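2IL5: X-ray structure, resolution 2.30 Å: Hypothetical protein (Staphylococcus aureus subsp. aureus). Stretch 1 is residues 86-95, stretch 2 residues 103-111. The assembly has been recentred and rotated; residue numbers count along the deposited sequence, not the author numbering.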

HETATM    1  N   MSE A  86       8.566   1.586  15.192  1.00 43.79           N
HETATM    2  CA  MSE A  86       9.880   1.270  14.627  1.00 43.56           C
HETATM    3  C   MSE A  86      10.212  -0.198  14.416  1.00 42.96           C
HETATM    4  O   MSE A  86      10.269  -0.968  15.377  1.00 42.38           O
HETATM    5  CB  MSE A  86      10.968   1.862  15.492  1.00 44.71           C
HETATM    6  CG  MSE A  86      12.323   1.819  14.808  1.00 47.91           C
HETATM    7 SE   MSE A  86      13.810   2.082  16.011  0.70 54.95          SE
HETATM    8  CE  MSE A  86      13.233   3.700  16.975  1.00 54.03           C
ATOM      9  N   ASP A  87      10.442  -0.541  13.136  1.00 42.72           N
ATOM     10  CA  ASP A  87      10.803  -1.884  12.638  1.00 42.60           C
ATOM     11  C   ASP A  87       9.685  -2.882  12.871  1.00 42.61           C
ATOM     12  O   ASP A  87       9.887  -4.085  12.746  1.00 43.16           O
ATOM     13  CB  ASP A  87      12.133  -2.406  13.263  1.00 42.80           C
ATOM     14  CG  ASP A  87      13.297  -1.509  12.990  1.00 42.68           C
ATOM     15  OD1 ASP A  87      13.259  -0.734  12.013  1.00 41.15           O
ATOM     16  OD2 ASP A  87      14.291  -1.585  13.746  1.00 47.42           O
ATOM     17  N   GLU A  88       8.492  -2.391  13.191  1.00 42.87           N
ATOM     18  CA  GLU A  88       7.456  -3.271  13.718  1.00 42.68           C
ATOM     19  C   GLU A  88       6.088  -3.116  13.046  1.00 42.03           C
ATOM     20  O   GLU A  88       5.409  -4.107  12.745  1.00 42.30           O
ATOM     21  CB  GLU A  88       7.336  -3.065  15.239  1.00 42.63           C
ATOM     22  CG  GLU A  88       6.402  -4.024  15.909  1.00 44.12           C
ATOM     23  CD  GLU A  88       6.244  -3.799  17.412  1.00 45.99           C
ATOM     24  OE1 GLU A  88       7.167  -3.224  18.055  1.00 47.52           O
ATOM     25  OE2 GLU A  88       5.193  -4.234  17.951  1.00 42.89           O
ATOM     26  N   TYR A  89       5.658  -1.886  12.812  1.00 41.28           N
ATOM     27  CA  TYR A  89       4.258  -1.716  12.456  1.00 41.18           C
ATOM     28  C   TYR A  89       3.992  -0.399  11.848  1.00 40.49           C
ATOM     29  O   TYR A  89       4.352   0.640  12.397  1.00 40.93           O
ATOM     30  CB  TYR A  89       3.348  -1.955  13.678  1.00 41.22           C
ATOM     31  CG  TYR A  89       1.844  -1.922  13.436  1.00 42.18           C
ATOM     32  CD1 TYR A  89       1.224  -2.794  12.540  1.00 43.88           C
ATOM     33  CD2 TYR A  89       1.029  -1.051  14.172  1.00 44.63           C
ATOM     34  CE1 TYR A  89      -0.182  -2.762  12.330  1.00 42.20           C
ATOM     35  CE2 TYR A  89      -0.361  -1.022  13.994  1.00 45.15           C
ATOM     36  CZ  TYR A  89      -0.953  -1.874  13.073  1.00 45.80           C
ATOM     37  OH  TYR A  89      -2.327  -1.831  12.923  1.00 46.37           O
ATOM     38  N   VAL A  90       3.364  -0.468  10.684  1.00 39.82           N
ATOM     39  CA  VAL A  90       2.792   0.700  10.043  1.00 39.44           C
ATOM     40  C   VAL A  90       1.263   0.500   9.832  1.00 39.50           C
ATOM     41  O   VAL A  90       0.830  -0.503   9.255  1.00 38.81           O
ATOM     42  CB  VAL A  90       3.494   1.023   8.666  1.00 39.67           C
ATOM     43  CG1 VAL A  90       2.864   2.251   8.019  1.00 37.67           C
ATOM     44  CG2 VAL A  90       4.985   1.232   8.826  1.00 37.49           C
ATOM     45  N   LYS A  91       0.477   1.429  10.369  1.00 39.95           N
ATOM     46  CA  LYS A  91      -0.936   1.628  10.017  1.00 40.63           C
ATOM     47  C   LYS A  91      -1.069   2.978   9.309  1.00 41.74           C
ATOM     48  O   LYS A  91      -0.674   4.026   9.840  1.00 41.51           O
ATOM     49  CB  LYS A  91      -1.841   1.592  11.235  1.00 39.98           C
ATOM     50  CG  LYS A  91      -3.347   1.673  10.948  1.00 38.95           C
ATOM     51  CD  LYS A  91      -4.104   1.620  12.329  1.00 42.35           C
ATOM     52  CE  LYS A  91      -5.617   1.862  12.270  1.00 40.86           C
ATOM     53  NZ  LYS A  91      -6.205   1.256  10.988  1.00 42.63           N
HETATM   54  N   MSE A  92      -1.589   2.933   8.090  1.00 42.19           N
HETATM   55  CA  MSE A  92      -1.749   4.110   7.299  1.00 43.94           C
HETATM   56  C   MSE A  92      -3.077   4.052   6.532  1.00 45.59           C
HETATM   57  O   MSE A  92      -3.698   2.972   6.411  1.00 45.63           O
HETATM   58  CB  MSE A  92      -0.531   4.306   6.372  1.00 43.45           C
HETATM   59  CG  MSE A  92      -0.328   3.239   5.337  1.00 43.64           C
HETATM   60 SE   MSE A  92       1.353   3.292   4.447  0.70 47.02          SE
HETATM   61  CE  MSE A  92       1.138   5.028   3.616  1.00 42.80           C
ATOM     62  N   THR A  93      -3.527   5.223   6.073  1.00 46.81           N
ATOM     63  CA  THR A  93      -4.638   5.313   5.138  1.00 48.47           C
ATOM     64  C   THR A  93      -4.203   5.555   3.674  1.00 50.47           C
ATOM     65  O   THR A  93      -3.123   6.139   3.372  1.00 49.57           O
ATOM     66  CB  THR A  93      -5.684   6.376   5.504  1.00 47.89           C
ATOM     67  OG1 THR A  93      -5.223   7.670   5.117  1.00 47.36           O
ATOM     68  CG2 THR A  93      -6.042   6.358   6.972  1.00 46.19           C
ATOM     69  N   ILE A  94      -5.051   5.032   2.793  1.00 53.15           N
ATOM     70  CA  ILE A  94      -5.102   5.380   1.364  1.00 56.46           C
ATOM     71  C   ILE A  94      -6.408   6.141   1.227  1.00 57.77           C
ATOM     72  O   ILE A  94      -7.482   5.599   1.421  1.00 57.87           O
ATOM     73  CB  ILE A  94      -5.139   4.156   0.482  1.00 56.51           C
ATOM     74  CG1 ILE A  94      -3.839   3.386   0.601  1.00 56.99           C
ATOM     75  CG2 ILE A  94      -5.310   4.571  -0.997  1.00 61.01           C
ATOM     76  CD1 ILE A  94      -2.801   3.769  -0.505  1.00 57.87           C
ATOM     77  N   GLY A  95      -6.319   7.437   0.988  1.00 60.30           N
ATOM     78  CA  GLY A  95      -7.495   8.282   1.120  1.00 61.89           C
ATOM     79  C   GLY A  95      -7.378   9.181   2.319  1.00 63.91           C
ATOM     80  O   GLY A  95      -6.845   8.818   3.367  1.00 63.68           O
ATOM     81  N   GLN A 103     -11.610   6.292   3.039  1.00 69.65           N
ATOM     82  CA  GLN A 103     -10.211   5.879   3.212  1.00 64.78           C
ATOM     83  C   GLN A 103     -10.102   4.364   3.216  1.00 60.36           C
ATOM     84  O   GLN A 103     -10.766   3.659   4.002  1.00 59.79           O
ATOM     85  CB  GLN A 103      -9.590   6.356   4.530  1.00 65.12           C
ATOM     86  CG  GLN A 103      -9.840   7.750   4.948  1.00 68.09           C
ATOM     87  CD  GLN A 103     -10.141   7.800   6.430  1.00 71.53           C
ATOM     88  OE1 GLN A 103     -11.274   7.554   6.851  1.00 72.55           O
ATOM     89  NE2 GLN A 103      -9.123   8.100   7.236  1.00 72.21           N
ATOM     90  N   ASP A 104      -9.235   3.871   2.354  1.00 54.88           N
ATOM     91  CA  ASP A 104      -8.720   2.549   2.503  1.00 50.54           C
ATOM     92  C   ASP A 104      -7.717   2.505   3.679  1.00 47.88           C
ATOM     93  O   ASP A 104      -7.068   3.486   4.033  1.00 43.70           O
ATOM     94  CB  ASP A 104      -8.054   2.075   1.233  1.00 49.99           C
ATOM     95  CG  ASP A 104      -8.938   2.256  -0.017  1.00 53.19           C
ATOM     96  OD1 ASP A 104     -10.198   2.298   0.093  1.00 49.88           O
ATOM     97  OD2 ASP A 104      -8.330   2.305  -1.122  1.00 55.11           O
ATOM     98  N   VAL A 105      -7.610   1.315   4.239  1.00 45.35           N
ATOM     99  CA  VAL A 105      -6.780   1.061   5.400  1.00 44.16           C
ATOM    100  C   VAL A 105      -5.691   0.099   4.991  1.00 41.76           C
ATOM    101  O   VAL A 105      -5.963  -0.908   4.399  1.00 41.12           O
ATOM    102  CB  VAL A 105      -7.646   0.486   6.590  1.00 43.37           C
ATOM    103  CG1 VAL A 105      -6.775  -0.227   7.632  1.00 41.78           C
ATOM    104  CG2 VAL A 105      -8.516   1.615   7.214  1.00 43.16           C
ATOM    105  N   ILE A 106      -4.457   0.448   5.311  1.00 41.29           N
ATOM    106  CA  ILE A 106      -3.322  -0.490   5.294  1.00 40.94           C
ATOM    107  C   ILE A 106      -2.804  -0.748   6.723  1.00 41.22           C
ATOM    108  O   ILE A 106      -2.561   0.180   7.470  1.00 40.84           O
ATOM    109  CB  ILE A 106      -2.161   0.079   4.420  1.00 41.83           C
ATOM    110  CG1 ILE A 106      -2.536  -0.044   2.925  1.00 40.18           C
ATOM    111  CG2 ILE A 106      -0.813  -0.631   4.733  1.00 39.29           C
ATOM    112  CD1 ILE A 106      -1.516   0.635   1.945  1.00 40.60           C
ATOM    113  N   GLU A 107      -2.667  -2.011   7.109  1.00 41.63           N
ATOM    114  CA  GLU A 107      -1.978  -2.361   8.371  1.00 41.99           C
ATOM    115  C   GLU A 107      -0.935  -3.403   8.023  1.00 42.62           C
ATOM    116  O   GLU A 107      -1.265  -4.434   7.469  1.00 43.49           O
ATOM    117  CB  GLU A 107      -2.938  -2.859   9.423  1.00 41.03           C
ATOM    118  CG  GLU A 107      -3.974  -1.804   9.794  1.00 42.47           C
ATOM    119  CD  GLU A 107      -5.069  -2.264  10.709  1.00 44.62           C
ATOM    120  OE1 GLU A 107      -5.209  -3.478  10.958  1.00 46.43           O
ATOM    121  OE2 GLU A 107      -5.805  -1.374  11.232  1.00 48.38           O
ATOM    122  N   VAL A 108       0.332  -3.085   8.276  1.00 42.32           N
ATOM    123  CA  VAL A 108       1.411  -3.955   7.884  1.00 41.39           C
ATOM    124  C   VAL A 108       2.366  -4.175   9.079  1.00 42.31           C
ATOM    125  O   VAL A 108       2.887  -3.231   9.668  1.00 41.76           O
ATOM    126  CB  VAL A 108       2.137  -3.471   6.560  1.00 41.53           C
ATOM    127  CG1 VAL A 108       2.773  -2.113   6.745  1.00 38.81           C
ATOM    128  CG2 VAL A 108       3.195  -4.526   6.092  1.00 37.14           C
ATOM    129  N   GLU A 109       2.558  -5.447   9.435  1.00 42.90           N
ATOM    130  CA  GLU A 109       3.430  -5.812  10.520  1.00 42.72           C
ATOM    131  C   GLU A 109       4.692  -6.549  10.035  1.00 43.17           C
ATOM    132  O   GLU A 109       4.625  -7.379   9.134  1.00 41.76           O
ATOM    133  CB  GLU A 109       2.658  -6.628  11.560  1.00 42.23           C
ATOM    134  CG  GLU A 109       3.124  -6.317  12.977  1.00 44.08           C
ATOM    135  CD  GLU A 109       2.337  -7.010  14.069  1.00 45.95           C
ATOM    136  OE1 GLU A 109       1.288  -7.648  13.794  1.00 43.15           O
ATOM    137  OE2 GLU A 109       2.774  -6.873  15.234  1.00 46.08           O
ATOM    138  N   PHE A 110       5.829  -6.223  10.670  1.00 44.66           N
ATOM    139  CA  PHE A 110       7.150  -6.782  10.358  1.00 45.99           C
ATOM    140  C   PHE A 110       7.673  -7.633  11.535  1.00 47.18           C
ATOM    141  O   PHE A 110       7.802  -7.131  12.650  1.00 48.59           O
ATOM    142  CB  PHE A 110       8.133  -5.639  10.032  1.00 45.71           C
ATOM    143  CG  PHE A 110       7.578  -4.630   9.073  1.00 45.65           C
ATOM    144  CD1 PHE A 110       6.999  -3.448   9.539  1.00 46.93           C
ATOM    145  CD2 PHE A 110       7.567  -4.883   7.704  1.00 44.47           C
ATOM    146  CE1 PHE A 110       6.419  -2.520   8.652  1.00 45.15           C
ATOM    147  CE2 PHE A 110       7.006  -3.963   6.818  1.00 44.11           C
ATOM    148  CZ  PHE A 110       6.438  -2.779   7.289  1.00 42.92           C
ATOM    149  N   PHE A 111       7.925  -8.917  11.307  1.00 47.92           N
ATOM    150  CA  PHE A 111       8.494  -9.798  12.330  1.00 49.12           C
ATOM    151  C   PHE A 111       9.862 -10.292  11.912  1.00 50.69           C
ATOM    152  O   PHE A 111      10.067 -10.645  10.750  1.00 50.56           O
ATOM    153  CB  PHE A 111       7.604 -11.020  12.576  1.00 48.40           C
ATOM    154  CG  PHE A 111       6.258 -10.690  13.148  1.00 47.36           C
ATOM    155  CD1 PHE A 111       5.197 -10.321  12.307  1.00 41.63           C
ATOM    156  CD2 PHE A 111       6.037 -10.765  14.531  1.00 44.78           C
ATOM    157  CE1 PHE A 111       3.945 -10.010  12.835  1.00 41.93           C
ATOM    158  CE2 PHE A 111       4.763 -10.471  15.070  1.00 44.63           C
ATOM    159  CZ  PHE A 111       3.719 -10.105  14.212  1.00 42.18           C
TER

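Residues 89-94 and 104-111 form neighbouring antiparallel strands, their axes 4.6 Å apart at closest approach and their directions 156° from each other. Together the two stretches bury 881 Å² of surface, and the backbone supplies most of the polar contacts. Val90 pairs with Val108 through Val90 N to Val108 O (3.0 Å) and Val108 N to Val90 O (2.8 Å). Met92, a selenomethionine, repeats the pattern with Ile106: Met92 N to Ile106 O is 3.0 Å and Ile106 N to Met92 O is 2.9 Å. At Ile94 and Asp104 the bond from Ile94 N to Asp104 O (2.8 Å) is nearly straight, whereas that from Asp104 N to Ile94 O, although short at 2.6 Å, is bent to 130° at the hydrogen. Beyond the first strand, Phe110 N donates to Glu88 O (3.0 Å), extending the ladder by one bond. Between these pairs the carbonyls also receive CA-H...O contacts, as from Lys91 CA to Ile106 O (3.4 Å) and Thr93 CA to Asp104 O (3.2 Å).

The hydrogen-bonded pairs send their side chains to one face, which is largely apolar. Here Val90 CB packs against Val108 CG1 (3.7 Å) and Met92 CG against Ile106 CB (3.8 Å). Ile106 loses more area to the opposite stretch than any other residue, 89 Å²; its CD1 also meets Ile94 CG1 at 3.8 Å. Val90 CG2 lies at the edge of the Phe110 ring, 4.0 Å from Phe110 CE1. Val90, Val108 and Ile106 are buried here, and their beta-branched side chains fill space close to the backbone; the longer, unbranched Met92 is buried with them. Asp104 shares the face at its end, where its carboxylate oxygens are hydrogen-bonded elsewhere in the structure.

The face bearing Tyr89, Lys91 and Thr93 is more polar. An extended Lys91, t through chi3 with chi4 p (36°), brings its NZ to 2.7 Å from Glu107 OE2, making a salt bridge between directly paired residues. The polar ends also touch carbon, Tyr89 OH lying 3.5 Å from Glu107 CG and Lys91 NZ 3.7 Å from Val105 CG1. Glu88 and Glu109 contribute no such charge pairing, their like-charged OE2 atoms being 4.5 Å apart.

Where Gly95 meets Gln103, Thr93 OG1 donates to Gly95 O (2.6 Å) within its own stretch, while Thr93 CG2 lies 3.5 Å from Gln103 NE2. Gly95 suits its position for two reasons: an ideal CB would sit 2.9 Å from Gln103 CA, a clash, and its phi/psi of 109/145° would jam that CB against the preceding carbonyl oxygen.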